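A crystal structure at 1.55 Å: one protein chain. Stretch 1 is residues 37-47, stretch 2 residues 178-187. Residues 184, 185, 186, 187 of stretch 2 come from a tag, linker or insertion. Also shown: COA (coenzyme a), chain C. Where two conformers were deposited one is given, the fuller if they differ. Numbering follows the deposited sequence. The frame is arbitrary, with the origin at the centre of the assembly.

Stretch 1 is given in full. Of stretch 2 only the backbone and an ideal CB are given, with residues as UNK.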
# COMPACT_ATOMS: atom_id res chain seq x y z
N SER A 37 4.57 14.27 -2.96
CA SER A 37 3.67 13.92 -1.84
C SER A 37 4.32 13.58 -0.52
O SER A 37 3.69 13.71 0.53
CB SER A 37 2.79 12.74 -2.23
OG SER A 37 1.93 13.11 -3.29
N PHE A 38 5.58 13.16 -0.56
CA PHE A 38 6.31 12.80 0.62
C PHE A 38 7.37 13.81 0.94
O PHE A 38 7.73 14.63 0.10
CB PHE A 38 6.87 11.38 0.50
CG PHE A 38 5.79 10.34 0.48
CD1 PHE A 38 5.28 9.86 1.66
CD2 PHE A 38 5.25 9.89 -0.70
CE1 PHE A 38 4.27 8.92 1.68
CE2 PHE A 38 4.21 8.97 -0.70
CZ PHE A 38 3.72 8.49 0.49
N GLU A 39 7.85 13.75 2.18
CA GLU A 39 8.86 14.68 2.70
C GLU A 39 10.27 14.43 2.10
O GLU A 39 11.15 15.28 2.18
CB GLU A 39 8.89 14.59 4.23
CG GLU A 39 7.69 15.25 4.94
CD GLU A 39 7.55 14.89 6.44
OE1 GLU A 39 7.74 13.71 6.82
OE2 GLU A 39 7.19 15.78 7.24
N SER A 40 10.50 13.24 1.54
CA SER A 40 11.78 12.93 0.86
C SER A 40 11.42 12.10 -0.37
O SER A 40 10.27 11.67 -0.51
CB SER A 40 12.77 12.19 1.75
OG SER A 40 12.49 10.82 1.78
N ASP A 41 12.42 11.86 -1.22
CA ASP A 41 12.25 11.06 -2.45
C ASP A 41 12.33 9.54 -2.20
O ASP A 41 12.33 8.75 -3.15
CB ASP A 41 13.33 11.39 -3.46
CG ASP A 41 13.34 12.81 -3.87
OD1 ASP A 41 12.24 13.40 -3.98
OD2 ASP A 41 14.47 13.30 -4.16
N ALA A 42 12.40 9.12 -0.94
CA ALA A 42 12.54 7.70 -0.59
C ALA A 42 11.41 6.85 -1.15
O ALA A 42 11.66 5.77 -1.65
CB ALA A 42 12.61 7.51 0.90
N GLU A 43 10.16 7.31 -1.01
CA GLU A 43 9.05 6.52 -1.57
C GLU A 43 9.15 6.35 -3.09
O GLU A 43 8.89 5.26 -3.62
CB GLU A 43 7.72 7.13 -1.24
CG GLU A 43 7.22 6.87 0.16
CD GLU A 43 7.94 7.66 1.25
OE1 GLU A 43 8.77 8.60 0.96
OE2 GLU A 43 7.70 7.33 2.46
N ALA A 44 9.50 7.42 -3.78
CA ALA A 44 9.63 7.34 -5.24
C ALA A 44 10.76 6.35 -5.61
O ALA A 44 10.63 5.53 -6.52
CB ALA A 44 9.90 8.69 -5.83
N LYS A 45 11.88 6.46 -4.90
CA LYS A 45 13.04 5.60 -5.15
C LYS A 45 12.74 4.13 -4.82
O LYS A 45 13.15 3.21 -5.55
CB LYS A 45 14.25 6.17 -4.41
CG LYS A 45 14.68 7.51 -4.98
CD LYS A 45 15.38 8.41 -3.98
CE LYS A 45 16.85 8.12 -3.83
NZ LYS A 45 17.41 9.16 -2.90
N LEU A 46 12.00 3.90 -3.75
CA LEU A 46 11.57 2.55 -3.37
C LEU A 46 10.76 1.93 -4.48
O LEU A 46 11.00 0.79 -4.88
CB LEU A 46 10.71 2.63 -2.14
CG LEU A 46 9.96 1.34 -1.73
CD1 LEU A 46 10.96 0.29 -1.24
CD2 LEU A 46 8.92 1.70 -0.70
N VAL A 47 9.78 2.68 -4.97
CA VAL A 47 8.87 2.13 -6.00
C VAL A 47 9.62 1.86 -7.29
O VAL A 47 9.44 0.80 -7.91
CB VAL A 47 7.66 3.03 -6.21
CG1 VAL A 47 6.95 2.70 -7.51
CG2 VAL A 47 6.75 2.94 -4.99
N UNK A 178 14.39 -6.30 0.77
CA UNK A 178 15.48 -5.44 1.24
C UNK A 178 15.43 -4.01 0.72
O UNK A 178 16.04 -3.14 1.31
CB UNK A 178 16.82 -6.06 0.84
N UNK A 179 14.71 -3.75 -0.37
CA UNK A 179 14.59 -2.39 -0.88
C UNK A 179 13.94 -1.47 0.13
O UNK A 179 14.08 -0.24 0.04
CB UNK A 179 13.79 -2.38 -2.18
N UNK A 180 13.28 -2.04 1.13
CA UNK A 180 12.66 -1.23 2.21
C UNK A 180 13.64 -0.74 3.27
O UNK A 180 13.26 0.05 4.15
CB UNK A 180 11.57 -2.05 2.90
N UNK A 181 14.88 -1.23 3.23
CA UNK A 181 15.88 -0.87 4.23
C UNK A 181 16.61 0.40 3.86
O UNK A 181 17.83 0.47 3.89
CB UNK A 181 16.88 -2.01 4.41
N UNK A 182 15.84 1.40 3.48
CA UNK A 182 16.35 2.71 3.14
C UNK A 182 15.75 3.65 4.17
O UNK A 182 14.72 3.35 4.76
CB UNK A 182 16.00 3.12 1.71
N UNK A 183 16.38 4.79 4.38
CA UNK A 183 15.93 5.77 5.37
C UNK A 183 14.83 6.70 4.87
O UNK A 183 14.76 7.02 3.70
CB UNK A 183 17.12 6.61 5.83
N UNK A 184 13.99 7.13 5.79
CA UNK A 184 13.00 8.14 5.52
C UNK A 184 11.63 7.73 5.06
O UNK A 184 10.84 8.61 4.72
CB UNK A 184 13.57 9.08 4.46
N UNK A 185 11.32 6.43 5.00
CA UNK A 185 10.00 6.03 4.57
C UNK A 185 8.98 6.37 5.65
O UNK A 185 9.28 6.33 6.85
CB UNK A 185 9.97 4.54 4.24
N UNK A 186 7.79 6.75 5.21
CA UNK A 186 6.70 7.07 6.13
C UNK A 186 6.42 5.87 7.05
O UNK A 186 6.49 4.71 6.63
CB UNK A 186 5.44 7.46 5.35
N UNK A 187 6.17 6.16 8.33
CA UNK A 187 5.87 5.11 9.31
C UNK A 187 7.08 4.60 10.08
O UNK A 187 6.93 3.97 11.11
CB UNK A 187 5.21 3.93 8.60
N1A COA C . -4.56 10.81 9.66
C2A COA C . -5.70 10.14 9.98
N3A COA C . -6.71 9.97 9.10
C4A COA C . -6.59 10.45 7.83
C5A COA C . -5.39 11.17 7.43
C6A COA C . -4.34 11.33 8.43
N6A COA C . -3.21 11.98 8.09
N7A COA C . -5.56 11.54 6.15
C8A COA C . -6.77 11.08 5.76
N9A COA C . -7.39 10.47 6.77
C1B COA C . -8.69 9.81 6.72
C2B COA C . -9.83 10.64 6.15
O2B COA C . -10.33 11.60 7.10
C3B COA C . -10.81 9.57 5.79
O3B COA C . -11.48 9.10 6.97
P3B COA C . -12.81 8.18 6.90
O7A COA C . -12.99 7.71 5.48
O8A COA C . -12.64 7.11 7.91
O9A COA C . -13.89 9.12 7.32
C4B COA C . -9.91 8.44 5.29
O4B COA C . -8.59 8.71 5.80
C5B COA C . -9.85 8.35 3.78
O5B COA C . -9.58 9.64 3.22
P1A COA C . -9.34 9.92 1.66
O1A COA C . -10.04 11.17 1.25
O2A COA C . -9.56 8.61 0.95
O3A COA C . -7.75 10.20 1.62
P2A COA C . -6.95 11.59 1.52
O4A COA C . -7.22 12.29 0.25
O5A COA C . -7.16 12.42 2.77
O6A COA C . -5.46 11.01 1.44
CBP COA C . -3.27 10.41 2.29
CCP COA C . -4.75 10.55 2.59
CDP COA C . -2.51 9.97 3.54
CEP COA C . -3.15 9.33 1.22
CAP COA C . -2.77 11.77 1.78
OAP COA C . -2.94 12.79 2.79
C9P COA C . -1.33 11.77 1.31
O9P COA C . -1.01 11.37 0.18
N8P COA C . -0.46 12.30 2.17
C7P COA C . 0.94 12.46 1.82
C6P COA C . 1.70 11.17 2.06
C5P COA C . 1.75 10.89 3.54
O5P COA C . 1.02 10.06 4.04
N4P COA C . 2.63 11.60 4.24
C3P COA C . 2.88 11.36 5.64
C2P COA C . 4.38 11.21 5.89
S1P COA C . 4.71 9.89 7.09

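Position 178 opens a 3-10 segment, and its CB has nothing of stretch 1 within 5.5 Å. Stretch 1 sets no demand, and a polar or charged residue would do. It is Glu-178, which makes no contact.

At position 179 CA-to-CB points toward stretch 1, and the ideal CB lies 4.0 Å from Leu-46 CD1. A side chain that tolerates a methyl beside its CB suits, and many would. The residue is His-179. Its carbonyl O comes closer, 3.4 Å from Leu-46 CD1.

At position 180 the CB points sideways, 4.8 Å from Leu-46 CD1. A long apolar or aromatic side chain could turn back to the leucine. Phe-180 does so. Leu-46 CD1 sits over one face of the ring, 3.9 Å from its centroid and 7° off the normal, a CH-pi contact. Leu-46 CD2 also approaches, 3.7 Å from Phe-180 CE2.

Position 181 points away, with phi/psi of -87/47. Stretch 1 leaves the choice open. It is Asn-181, whose OD1 is hydrogen-bonded elsewhere in the structure.

Position 182 points toward stretch 1, but its CB has no atom of it within 5.5 Å. A medium-length apolar side chain could reach Ala-42; methionine, lysine or arginine could extend along the helix to Leu-46. Arg-182 lies with one guanidinium face over Leu-46 CA, which is 3.8 Å from Arg-182 CZ. Arg-182 NH2 is 3.6 Å from Lys-45 CB. The NE donates to His-179 O at 2.7 Å, which ties the side chain back to its own stretch.

Position 183 points away, so many side chains fit. Phe-183 makes no side-chain contact. Its backbone serves the contact: Phe-183 O is 3.6 Å from Ala-42 CB, and it accepts from water 1, which also bonds to Ser-40 OG.

Position 184 has phi/psi of 91/5. A CB would be jammed against the preceding carbonyl O, and would lie 3.4 Å from Ser-40 OG. Glycine is called for. Gly-184, from the tag, has its O 2.7 Å from water 2, which is 2.6 Å from Glu-43 OE1.

At position 185 the CB points sideways, 4.0 Å from Glu-43 OE2 and 5.2 Å from Ala-42 CB. A branched apolar chain could reach the alanine methyl; a donor could seek the carboxylate. Leu-185, also from the tag, takes the first course: its CD2 lies 3.8 Å from Ala-42 CB, and its CD1 4.1 Å from Leu-46 CD2.

At position 186 CA-to-CB points toward stretch 1; the ideal CB is 3.7 Å from Glu-43 OE2 and 4.1 Å from Phe-38 CE1. A small side chain fits; COA S1P, about 3.1 Å from the ideal CB, favours a cysteine. Cys-186, a tag residue, donates its backbone N to Glu-43 OE2 at 2.8 Å. Its SG is bonded to COA S1P at 2.0 Å, a disulfide.

Position 187 has phi/psi of 93/-15, which again calls for glycine. Gly-187, from the tag, makes no contact.

Stretch 2, residues 178-187: EHFNRFGLCG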
# COMPACT_ATOMS: atom_id res chain seq x y z
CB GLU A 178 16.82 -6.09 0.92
CG GLU A 178 17.08 -6.24 -0.55
CD GLU A 178 18.33 -7.02 -0.82
OE1 GLU A 178 19.42 -6.46 -0.60
OE2 GLU A 178 18.22 -8.18 -1.25
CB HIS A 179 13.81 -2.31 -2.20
CG HIS A 179 14.55 -2.82 -3.39
ND1 HIS A 179 15.92 -2.75 -3.50
CD2 HIS A 179 14.11 -3.30 -4.57
CE1 HIS A 179 16.29 -3.24 -4.66
NE2 HIS A 179 15.21 -3.59 -5.33
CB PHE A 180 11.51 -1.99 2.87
CG PHE A 180 10.23 -1.95 2.08
CD1 PHE A 180 10.03 -2.82 1.03
CD2 PHE A 180 9.24 -1.04 2.39
CE1 PHE A 180 8.88 -2.79 0.31
CE2 PHE A 180 8.07 -0.99 1.66
CZ PHE A 180 7.89 -1.88 0.62
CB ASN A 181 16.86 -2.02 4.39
CG ASN A 181 16.18 -3.30 4.87
OD1 ASN A 181 15.11 -3.24 5.49
ND2 ASN A 181 16.74 -4.44 4.55
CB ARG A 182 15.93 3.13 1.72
CG ARG A 182 14.45 3.27 1.52
CD ARG A 182 14.16 3.57 0.08
NE ARG A 182 14.42 2.37 -0.73
CZ ARG A 182 15.05 2.34 -1.90
NH1 ARG A 182 15.16 1.17 -2.52
NH2 ARG A 182 15.59 3.42 -2.46
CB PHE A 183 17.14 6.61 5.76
CG PHE A 183 16.83 7.71 6.77
CD1 PHE A 183 16.45 7.39 8.05
CD2 PHE A 183 16.97 9.05 6.43
CE1 PHE A 183 16.16 8.37 8.98
CE2 PHE A 183 16.69 10.04 7.35
CZ PHE A 183 16.29 9.70 8.64
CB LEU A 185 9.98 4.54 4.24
CG LEU A 185 10.79 4.17 3.00
CD1 LEU A 185 10.92 2.67 2.78
CD2 LEU A 185 10.18 4.78 1.76
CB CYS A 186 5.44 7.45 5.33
SG CYS A 186 4.11 8.13 6.35
O HOH W 1 14.66 9.86 3.02
O HOH W 2 9.74 10.24 2.80
O HOH W 3 7.75 9.62 4.48
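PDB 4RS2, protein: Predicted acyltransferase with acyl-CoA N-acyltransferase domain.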